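Local coordinates for protein halogenase (Chondromyces crocatus, PDB 3E1T) that binds FAD and, as the chondrochloren halogenase CndH, probably installs chlorine on an aromatic group during chondrochloren biosynthesis, at residues G79-G84 / W90-T95; R185-V190 / A364-N369; R353-F358 / E471-A476. All blocks are in the same frame, centred on the assembly; numbering follows the deposited sequence.

Near the N terminus, interaction 1 closes a hairpin: strand 75-82 turns back through a seven-residue connection and returns as strand 90-93 at one side of the large mixed sheet. Interaction 2 then closes a much longer loop of 173 residues, bringing the start of strand 189-197 of the same sheet against the end of helix 340-368. Interaction 3 starts inside that loop, about three turns earlier on the same helix, and ends beyond it on helix 467-477, so interactions 2 and 3 cross. Interactions 1 and 2 meet directly where Trp83 NE1 bonds to Phe365 O and Gly84 N to Asn369 OD1. Helix 340-368 thus links the sheet to the C-terminal helix.

Interaction 1. Residues G79-G84 / W90-T95; sequences GTFRWG and WTFGFT
Phe81 and Trp90 bond backbone to backbone in both directions, and Phe81 N to Trp90 O, at 2.7 Å, is the shorter and straighter bond. Gly79 and Phe92 make the second such pair, with Phe92 N 2.9 Å from Gly79 O. A fifth bond uses a side chain: Trp90 NE1 reaches Trp83 O at 3.0 Å with the acceptor in the indole plane, tying the strand to the loop after its partner. Thr80 and Thr91 form the non-hydrogen-bonded pair between, in an antiparallel beta hairpin at one side of the large mixed sheet. Their branched side chains suit extended backbone and lie on the face opposite the aromatics, where Thr80 OG1 bonds to Arg206. On the other face, CB of Phe81 sits over the indole benzene ring, 3.9 Å from its centroid, a CH-pi contact, while the two rings are nearly parallel but slid apart. CE1 of Phe81 meets CE2 of Phe92 rim to rim at 3.4 Å. With CG between backbone N and carbonyl carbon (chi1 71°), the Phe92 ring folds back over Gly79, whose N lies above one ring face; any side chain there would collide with CE2. Phe365 of helix 340-368 packs edge-to-face with Phe81 and also touches Trp90.

Interaction 2. Residues R185-V190 / A364-N369; sequences RFFQNV and AFYDMN
Phe186 sends one corner of its ring to Tyr366, CE2 lying 3.7 Å from the tyrosine CB, which sits in the phenylalanine plane. The rings stand nearly upright to each other, at 82°, in an offset edge-to-face arrangement. CG of Phe186 is anti to the backbone N (chi1 -168°), a setting that carries the ring across to helix 340-368, where it also rests on Tyr359 and Val363. Phe187 follows with a more regular edge-to-face (T-shaped) pair: its edge points at the tyrosine face, centroids 5.5 Å apart, with CE1 of Phe187 3.7 Å from CE1 of Tyr366. Its own face is taken by CD2 of Phe186. The backbone here makes two inverse gamma turns, centred on Phe187 and Gln188, as the chain bends into strand 189-197 of the large mixed sheet; a three-ring aromatic cluster thereby packs the strand entrance against the last turns of the helix. Tyrosine suits this place because its ring offers a broad apolar surface while its hydroxyl, which bonds to Asp309 and Trp219, keeps a buried polar end satisfied. An alanine in place of Tyr366 would remove ring and hydroxyl, and is likely to leave both phenylalanine edges without their partner and deprive Asp309 and Trp219 of a shared mate. Asn189, the first strand residue, reaches the phenol end with its amide, the amide and ring planes 21° apart.

Interaction 3. Residues R353-F358 / E471-A476; sequences REYGNF and ELQHLA
Arg353, Tyr355 and Gly356 of the long helix 340-368 meet Gln473 and Ala476 of helix 467-477 in a buried helix-helix crossing. The two segment axes pass 9.6 Å apart at a crossing angle of -108°, so the C-terminal helix lies across the long one, touching it at two places. At one of them, Gly356 faces Gln473: the glycine CA is 3.5 Å from Gln473 NE2, and a CB there would point toward the other helix and clash with that nitrogen. A residue without a side chain therefore lets the amide come close to the helix surface. The Gln473 chain bends at chi2 (-61°), which turns its amide toward the long helix, where NE2 bonds to the backbone O of Arg352. The same amide stands at the edge of the Tyr355 ring, its plane almost perpendicular to the ring, with NE2 3.6 Å from CD2 of Tyr355. Tyr355 also packs on Phe465 and Val308, and so fills the space beside the amide with an apolar rim. At the second place Ala476, small enough to sit close, has its CB 4.4 Å from CG of Arg353. The arginine chain bends at chi3 (79°), wrapping round so that NH1 donates to Ala476 O at 2.8 Å. This bond is close to straight, lies in the guanidinium plane and uses a carbonyl lone pair. Each helix thus offers a backbone carbonyl to a side chain of the other, Arg352 O to Gln473 and Ala476 O to Arg353. Because Ala476 lies in the last turn of its helix, the positive guanidinium would probably be favoured by the partial negative charge of that helix end.

Interaction 1. Residues G79-G84 / W90-T95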
loop_
_atom_site.group_PDB
_atom_site.type_symbol
_atom_site.label_atom_id
_atom_site.label_comp_id
_atom_site.label_asym_id
_atom_site.label_seq_id
_atom_site.Cartn_x
_atom_site.Cartn_y
_atom_site.Cartn_z
ATOM N N GLY A 79 -15.838 5.959 1.186
ATOM C CA GLY A 79 -16.134 4.800 0.359
ATOM C C GLY A 79 -17.444 4.108 0.668
ATOM O O GLY A 79 -18.043 4.294 1.733
ATOM N N THR A 80 -17.877 3.299 -0.286
ATOM C CA THR A 80 -19.065 2.488 -0.144
ATOM C C THR A 80 -18.671 1.008 -0.154
ATOM O O THR A 80 -17.813 0.591 -0.937
ATOM C CB THR A 80 -20.044 2.797 -1.268
ATOM O OG1 THR A 80 -20.248 4.216 -1.327
ATOM C CG2 THR A 80 -21.376 2.104 -1.038
ATOM N N PHE A 81 -19.281 0.240 0.742
ATOM C CA PHE A 81 -19.019 -1.190 0.862
ATOM C C PHE A 81 -20.284 -2.011 0.769
ATOM O O PHE A 81 -21.282 -1.706 1.427
ATOM C CB PHE A 81 -18.352 -1.508 2.196
ATOM C CG PHE A 81 -16.884 -1.218 2.228
ATOM C CD1 PHE A 81 -16.418 -0.003 2.701
ATOM C CD2 PHE A 81 -15.967 -2.168 1.799
ATOM C CE1 PHE A 81 -15.044 0.266 2.734
ATOM C CE2 PHE A 81 -14.594 -1.908 1.825
ATOM C CZ PHE A 81 -14.136 -0.693 2.290
ATOM N N ARG A 82 -20.232 -3.045 -0.064
ATOM C CA ARG A 82 -21.154 -4.164 0.045
ATOM C C ARG A 82 -20.374 -5.312 0.698
ATOM O O ARG A 82 -19.613 -6.040 0.045
ATOM C CB ARG A 82 -21.766 -4.505 -1.325
ATOM C CG ARG A 82 -22.010 -5.968 -1.616
ATOM C CD ARG A 82 -23.250 -6.527 -0.972
ATOM N NE ARG A 82 -23.085 -6.838 0.445
ATOM C CZ ARG A 82 -22.548 -7.954 0.932
ATOM N NH1 ARG A 82 -22.061 -8.884 0.123
ATOM N NH2 ARG A 82 -22.480 -8.126 2.244
ATOM N N TRP A 83 -20.565 -5.448 2.009
ATOM C CA TRP A 83 -19.646 -6.193 2.849
ATOM C C TRP A 83 -20.256 -6.364 4.227
ATOM O O TRP A 83 -20.779 -5.411 4.800
ATOM C CB TRP A 83 -18.356 -5.382 2.995
ATOM C CG TRP A 83 -17.113 -6.135 3.410
ATOM C CD1 TRP A 83 -16.849 -6.698 4.622
ATOM C CD2 TRP A 83 -15.943 -6.338 2.609
ATOM N NE1 TRP A 83 -15.593 -7.273 4.618
ATOM C CE2 TRP A 83 -15.016 -7.061 3.395
ATOM C CE3 TRP A 83 -15.593 -5.987 1.300
ATOM C CZ2 TRP A 83 -13.757 -7.433 2.913
ATOM C CZ3 TRP A 83 -14.341 -6.364 0.820
ATOM C CH2 TRP A 83 -13.440 -7.076 1.627
ATOM N N GLY A 84 -20.163 -7.578 4.758
ATOM C CA GLY A 84 -20.654 -7.881 6.095
ATOM C C GLY A 84 -21.926 -8.706 6.084
ATOM O O GLY A 84 -22.144 -9.536 5.190
ATOM N N TRP A 90 -23.248 0.030 2.571
ATOM C CA TRP A 90 -23.044 1.089 3.548
ATOM C C TRP A 90 -21.854 1.987 3.159
ATOM O O TRP A 90 -21.034 1.618 2.311
ATOM C CB TRP A 90 -22.880 0.506 4.948
ATOM C CG TRP A 90 -21.767 -0.502 5.088
ATOM C CD1 TRP A 90 -21.854 -1.852 4.895
ATOM C CD2 TRP A 90 -20.410 -0.241 5.467
ATOM N NE1 TRP A 90 -20.637 -2.447 5.126
ATOM C CE2 TRP A 90 -19.733 -1.480 5.480
ATOM C CE3 TRP A 90 -19.699 0.922 5.800
ATOM C CZ2 TRP A 90 -18.377 -1.593 5.810
ATOM C CZ3 TRP A 90 -18.347 0.809 6.124
ATOM C CH2 TRP A 90 -17.704 -0.442 6.122
ATOM N N THR A 91 -21.768 3.161 3.778
ATOM C CA THR A 91 -20.774 4.166 3.408
ATOM C C THR A 91 -20.006 4.667 4.632
ATOM O O THR A 91 -20.500 4.618 5.757
ATOM C CB THR A 91 -21.441 5.363 2.665
ATOM O OG1 THR A 91 -22.117 4.894 1.493
ATOM C CG2 THR A 91 -20.417 6.411 2.239
ATOM N N PHE A 92 -18.784 5.134 4.406
ATOM C CA PHE A 92 -18.032 5.842 5.437
ATOM C C PHE A 92 -17.527 7.138 4.826
ATOM O O PHE A 92 -17.378 7.241 3.606
ATOM C CB PHE A 92 -16.869 4.984 5.974
ATOM C CG PHE A 92 -15.731 4.809 4.994
ATOM C CD1 PHE A 92 -14.687 5.722 4.950
ATOM C CD2 PHE A 92 -15.716 3.739 4.106
ATOM C CE1 PHE A 92 -13.642 5.568 4.038
ATOM C CE2 PHE A 92 -14.670 3.578 3.190
ATOM C CZ PHE A 92 -13.635 4.497 3.162
ATOM N N GLY A 93 -17.274 8.124 5.673
ATOM C CA GLY A 93 -16.685 9.386 5.240
ATOM C C GLY A 93 -15.468 9.670 6.094
ATOM O O GLY A 93 -15.420 9.272 7.257
ATOM N N PHE A 94 -14.476 10.344 5.526
ATOM C CA PHE A 94 -13.263 10.653 6.275
ATOM C C PHE A 94 -13.547 11.652 7.400
ATOM O O PHE A 94 -12.961 11.558 8.481
ATOM C CB PHE A 94 -12.146 11.144 5.348
ATOM C CG PHE A 94 -11.634 10.090 4.395
ATOM C CD1 PHE A 94 -11.127 8.880 4.872
ATOM C CD2 PHE A 94 -11.640 10.313 3.023
ATOM C CE1 PHE A 94 -10.646 7.907 3.995
ATOM C CE2 PHE A 94 -11.159 9.351 2.140
ATOM C CZ PHE A 94 -10.663 8.143 2.629
ATOM N N THR A 95 -14.466 12.585 7.152
ATOM C CA THR A 95 -14.855 13.583 8.155
ATOM C C THR A 95 -16.347 13.880 8.103
ATOM O O THR A 95 -16.981 13.770 7.046
ATOM C CB THR A 95 -14.142 14.918 7.930
ATOM O OG1 THR A 95 -14.313 15.309 6.565
ATOM C CG2 THR A 95 -12.650 14.821 8.268
#

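Interaction 2. Residues R185-V190 / A364-N369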
loop_
_atom_site.group_PDB
_atom_site.type_symbol
_atom_site.label_atom_id
_atom_site.label_comp_id
_atom_site.label_asym_id
_atom_site.label_seq_id
_atom_site.Cartn_x
_atom_site.Cartn_y
_atom_site.Cartn_z
ATOM N N ARG A 185 0.030 -15.747 5.435
ATOM C CA ARG A 185 -0.857 -16.840 5.017
ATOM C C ARG A 185 -2.343 -16.428 4.956
ATOM O O ARG A 185 -3.158 -17.086 4.305
ATOM C CB ARG A 185 -0.648 -18.069 5.906
ATOM C CG ARG A 185 0.762 -18.613 5.802
ATOM C CD ARG A 185 0.958 -19.937 6.542
ATOM N NE ARG A 185 2.291 -19.991 7.154
ATOM C CZ ARG A 185 3.433 -20.230 6.507
ATOM N NH1 ARG A 185 3.446 -20.457 5.195
ATOM N NH2 ARG A 185 4.580 -20.241 7.184
ATOM N N PHE A 186 -2.686 -15.327 5.612
ATOM C CA PHE A 186 -4.061 -14.828 5.605
ATOM C C PHE A 186 -4.446 -14.190 4.278
ATOM O O PHE A 186 -5.474 -14.523 3.709
ATOM C CB PHE A 186 -4.293 -13.832 6.741
ATOM C CG PHE A 186 -5.753 -13.502 6.958
ATOM C CD1 PHE A 186 -6.550 -14.325 7.747
ATOM C CD2 PHE A 186 -6.331 -12.391 6.345
ATOM C CE1 PHE A 186 -7.907 -14.037 7.933
ATOM C CE2 PHE A 186 -7.681 -12.093 6.511
ATOM C CZ PHE A 186 -8.473 -12.921 7.316
ATOM N N PHE A 187 -3.632 -13.240 3.811
ATOM C CA PHE A 187 -3.915 -12.505 2.587
ATOM C C PHE A 187 -3.325 -13.215 1.368
ATOM O O PHE A 187 -2.601 -12.621 0.571
ATOM C CB PHE A 187 -3.406 -11.059 2.707
ATOM C CG PHE A 187 -4.018 -10.297 3.861
ATOM C CD1 PHE A 187 -5.313 -9.797 3.772
ATOM C CD2 PHE A 187 -3.316 -10.118 5.037
ATOM C CE1 PHE A 187 -5.890 -9.111 4.836
ATOM C CE2 PHE A 187 -3.873 -9.422 6.103
ATOM C CZ PHE A 187 -5.171 -8.903 5.986
ATOM N N GLN A 188 -3.668 -14.491 1.227
ATOM C CA GLN A 188 -3.176 -15.331 0.141
ATOM C C GLN A 188 -4.125 -15.187 -1.043
ATOM O O GLN A 188 -4.869 -16.115 -1.392
ATOM C CB GLN A 188 -3.102 -16.780 0.619
ATOM C CG GLN A 188 -2.137 -17.664 -0.150
ATOM C CD GLN A 188 -1.847 -18.960 0.593
ATOM O OE1 GLN A 188 -1.300 -18.945 1.703
ATOM N NE2 GLN A 188 -2.237 -20.088 0.000
ATOM N N ASN A 189 -4.094 -13.997 -1.640
ATOM C CA ASN A 189 -5.058 -13.591 -2.645
ATOM C C ASN A 189 -4.339 -13.201 -3.929
ATOM O O ASN A 189 -3.139 -12.902 -3.910
ATOM C CB ASN A 189 -5.870 -12.380 -2.162
ATOM C CG ASN A 189 -6.415 -12.533 -0.747
ATOM O OD1 ASN A 189 -6.590 -11.536 -0.033
ATOM N ND2 ASN A 189 -6.713 -13.765 -0.344
ATOM N N VAL A 190 -5.077 -13.224 -5.038
ATOM C CA VAL A 190 -4.605 -12.702 -6.303
ATOM C C VAL A 190 -5.602 -11.656 -6.800
ATOM O O VAL A 190 -6.818 -11.848 -6.693
ATOM C CB VAL A 190 -4.418 -13.816 -7.360
ATOM C CG1 VAL A 190 -3.399 -14.832 -6.877
ATOM C CG2 VAL A 190 -5.737 -14.504 -7.642
ATOM N N ALA A 364 -9.600 -8.473 10.850
ATOM C CA ALA A 364 -10.952 -8.354 11.430
ATOM C C ALA A 364 -12.017 -7.941 10.395
ATOM O O ALA A 364 -13.153 -8.425 10.452
ATOM C CB ALA A 364 -10.959 -7.410 12.655
ATOM N N PHE A 365 -11.645 -7.080 9.438
ATOM C CA PHE A 365 -12.566 -6.641 8.388
ATOM C C PHE A 365 -12.937 -7.766 7.419
ATOM O O PHE A 365 -14.112 -7.908 7.052
ATOM C CB PHE A 365 -12.016 -5.434 7.615
ATOM C CG PHE A 365 -13.046 -4.743 6.769
ATOM C CD1 PHE A 365 -14.068 -3.995 7.360
ATOM C CD2 PHE A 365 -13.015 -4.843 5.390
ATOM C CE1 PHE A 365 -15.027 -3.359 6.579
ATOM C CE2 PHE A 365 -13.971 -4.199 4.613
ATOM C CZ PHE A 365 -14.978 -3.463 5.215
ATOM N N TYR A 366 -11.943 -8.543 6.988
ATOM C CA TYR A 366 -12.203 -9.763 6.221
ATOM C C TYR A 366 -13.107 -10.747 6.997
ATOM O O TYR A 366 -14.027 -11.328 6.426
ATOM C CB TYR A 366 -10.891 -10.453 5.858
ATOM C CG TYR A 366 -10.319 -10.059 4.511
ATOM C CD1 TYR A 366 -9.649 -8.857 4.339
ATOM C CD2 TYR A 366 -10.455 -10.902 3.406
ATOM C CE1 TYR A 366 -9.108 -8.499 3.075
ATOM C CE2 TYR A 366 -9.919 -10.566 2.172
ATOM C CZ TYR A 366 -9.239 -9.359 2.019
ATOM O OH TYR A 366 -8.732 -9.022 0.784
ATOM N N ASP A 367 -12.818 -10.916 8.288
ATOM C CA ASP A 367 -13.598 -11.768 9.202
ATOM C C ASP A 367 -15.071 -11.359 9.307
ATOM O O ASP A 367 -15.923 -12.210 9.483
ATOM C CB ASP A 367 -12.958 -11.797 10.600
ATOM C CG ASP A 367 -13.743 -12.666 11.610
ATOM O OD1 ASP A 367 -13.411 -13.862 11.787
ATOM O OD2 ASP A 367 -14.694 -12.143 12.230
ATOM N N MET A 368 -15.370 -10.073 9.183
ATOM C CA MET A 368 -16.739 -9.599 9.380
ATOM C C MET A 368 -17.686 -9.888 8.213
ATOM O O MET A 368 -18.902 -9.866 8.397
ATOM C CB MET A 368 -16.777 -8.113 9.754
ATOM C CG MET A 368 -16.651 -7.171 8.580
ATOM S SD MET A 368 -17.993 -5.964 8.502
ATOM C CE MET A 368 -17.535 -4.886 9.870
ATOM N N ASN A 369 -17.154 -10.156 7.018
ATOM C CA ASN A 369 -18.036 -10.547 5.921
ATOM C C ASN A 369 -18.692 -11.913 6.169
ATOM O O ASN A 369 -18.015 -12.917 6.388
ATOM C CB ASN A 369 -17.325 -10.528 4.570
ATOM C CG ASN A 369 -18.293 -10.597 3.410
ATOM O OD1 ASN A 369 -19.122 -9.716 3.233
ATOM N ND2 ASN A 369 -18.189 -11.648 2.612
#

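Interaction 3. Residues R353-F358 / E471-A476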
loop_
_atom_site.group_PDB
_atom_site.type_symbol
_atom_site.label_atom_id
_atom_site.label_comp_id
_atom_site.label_asym_id
_atom_site.label_seq_id
_atom_site.Cartn_x
_atom_site.Cartn_y
_atom_site.Cartn_z
ATOM N N ARG A 353 4.401 -0.162 13.366
ATOM C CA ARG A 353 3.193 0.225 14.092
ATOM C C ARG A 353 2.053 0.536 13.133
ATOM O O ARG A 353 0.938 0.052 13.336
ATOM C CB ARG A 353 3.450 1.406 15.027
ATOM C CG ARG A 353 4.153 0.992 16.281
ATOM C CD ARG A 353 4.779 2.157 17.036
ATOM N NE ARG A 353 3.815 2.917 17.829
ATOM C CZ ARG A 353 3.297 2.522 18.991
ATOM N NH1 ARG A 353 3.611 1.344 19.514
ATOM N NH2 ARG A 353 2.442 3.302 19.633
ATOM N N GLU A 354 2.336 1.321 12.089
ATOM C CA GLU A 354 1.310 1.697 11.126
ATOM C C GLU A 354 0.901 0.510 10.229
ATOM O O GLU A 354 -0.288 0.323 9.948
ATOM C CB GLU A 354 1.758 2.902 10.290
ATOM C CG GLU A 354 0.694 3.453 9.324
ATOM C CD GLU A 354 -0.465 4.228 10.011
ATOM O OE1 GLU A 354 -0.489 4.394 11.257
ATOM O OE2 GLU A 354 -1.361 4.677 9.273
ATOM N N TYR A 355 1.888 -0.269 9.788
ATOM C CA TYR A 355 1.646 -1.505 9.032
ATOM C C TYR A 355 0.811 -2.500 9.855
ATOM O O TYR A 355 -0.138 -3.098 9.329
ATOM C CB TYR A 355 2.976 -2.141 8.595
ATOM C CG TYR A 355 2.891 -3.584 8.145
ATOM C CD1 TYR A 355 2.536 -3.914 6.829
ATOM C CD2 TYR A 355 3.194 -4.626 9.028
ATOM C CE1 TYR A 355 2.469 -5.261 6.417
ATOM C CE2 TYR A 355 3.121 -5.967 8.626
ATOM C CZ TYR A 355 2.758 -6.267 7.331
ATOM O OH TYR A 355 2.709 -7.578 6.951
ATOM N N GLY A 356 1.182 -2.664 11.125
ATOM C CA GLY A 356 0.480 -3.526 12.085
ATOM C C GLY A 356 -0.963 -3.126 12.353
ATOM O O GLY A 356 -1.856 -3.986 12.448
ATOM N N ASN A 357 -1.190 -1.826 12.489
ATOM C CA ASN A 357 -2.533 -1.271 12.643
ATOM C C ASN A 357 -3.456 -1.649 11.483
ATOM O O ASN A 357 -4.596 -2.059 11.697
ATOM C CB ASN A 357 -2.470 0.250 12.786
ATOM C CG ASN A 357 -2.075 0.694 14.195
ATOM O OD1 ASN A 357 -1.929 -0.121 15.085
ATOM N ND2 ASN A 357 -1.893 1.992 14.384
ATOM N N PHE A 358 -2.964 -1.506 10.261
ATOM C CA PHE A 358 -3.736 -1.903 9.086
ATOM C C PHE A 358 -3.891 -3.416 8.973
ATOM O O PHE A 358 -4.977 -3.903 8.632
ATOM C CB PHE A 358 -3.132 -1.326 7.809
ATOM C CG PHE A 358 -3.592 0.067 7.500
ATOM C CD1 PHE A 358 -4.813 0.277 6.840
ATOM C CD2 PHE A 358 -2.828 1.167 7.868
ATOM C CE1 PHE A 358 -5.265 1.558 6.552
ATOM C CE2 PHE A 358 -3.272 2.462 7.581
ATOM C CZ PHE A 358 -4.487 2.659 6.905
ATOM N N GLU A 471 6.748 -11.467 16.565
ATOM C CA GLU A 471 7.513 -10.914 17.679
ATOM C C GLU A 471 7.983 -9.490 17.424
ATOM O O GLU A 471 7.810 -8.618 18.279
ATOM C CB GLU A 471 8.688 -11.824 18.060
ATOM C CG GLU A 471 8.283 -12.952 19.009
ATOM C CD GLU A 471 7.594 -12.451 20.287
ATOM O OE1 GLU A 471 6.498 -12.965 20.611
ATOM O OE2 GLU A 471 8.142 -11.540 20.958
ATOM N N LEU A 472 8.546 -9.255 16.236
ATOM C CA LEU A 472 8.912 -7.898 15.801
ATOM C C LEU A 472 7.736 -6.946 15.852
ATOM O O LEU A 472 7.866 -5.814 16.309
ATOM C CB LEU A 472 9.486 -7.917 14.382
ATOM C CG LEU A 472 10.825 -8.649 14.266
ATOM C CD1 LEU A 472 11.115 -9.019 12.818
ATOM C CD2 LEU A 472 11.946 -7.819 14.873
ATOM N N GLN A 473 6.579 -7.409 15.382
ATOM C CA GLN A 473 5.382 -6.577 15.393
ATOM C C GLN A 473 4.905 -6.328 16.821
ATOM O O GLN A 473 4.466 -5.232 17.135
ATOM C CB GLN A 473 4.261 -7.198 14.550
ATOM C CG GLN A 473 4.516 -7.153 13.029
ATOM C CD GLN A 473 4.650 -5.745 12.508
ATOM O OE1 GLN A 473 5.706 -5.365 12.005
ATOM N NE2 GLN A 473 3.578 -4.952 12.627
ATOM N N HIS A 474 4.995 -7.346 17.675
ATOM C CA HIS A 474 4.585 -7.200 19.075
ATOM C C HIS A 474 5.456 -6.162 19.770
ATOM O O HIS A 474 4.940 -5.283 20.429
ATOM C CB HIS A 474 4.622 -8.531 19.839
ATOM C CG HIS A 474 4.011 -8.450 21.209
ATOM N ND1 HIS A 474 4.667 -7.896 22.286
ATOM C CD2 HIS A 474 2.792 -8.829 21.667
ATOM C CE1 HIS A 474 3.887 -7.943 23.352
ATOM N NE2 HIS A 474 2.742 -8.504 23.004
ATOM N N LEU A 475 6.771 -6.258 19.605
ATOM C CA LEU A 475 7.701 -5.288 20.203
ATOM C C LEU A 475 7.400 -3.842 19.761
ATOM O O LEU A 475 7.369 -2.920 20.584
ATOM C CB LEU A 475 9.147 -5.685 19.875
ATOM C CG LEU A 475 10.271 -5.419 20.889
ATOM C CD1 LEU A 475 9.858 -5.726 22.343
ATOM C CD2 LEU A 475 11.532 -6.202 20.500
ATOM N N ALA A 476 7.153 -3.656 18.465
ATOM C CA ALA A 476 6.888 -2.326 17.908
ATOM C C ALA A 476 5.547 -1.748 18.364
ATOM O O ALA A 476 5.454 -0.564 18.678
ATOM C CB ALA A 476 6.959 -2.362 16.384
#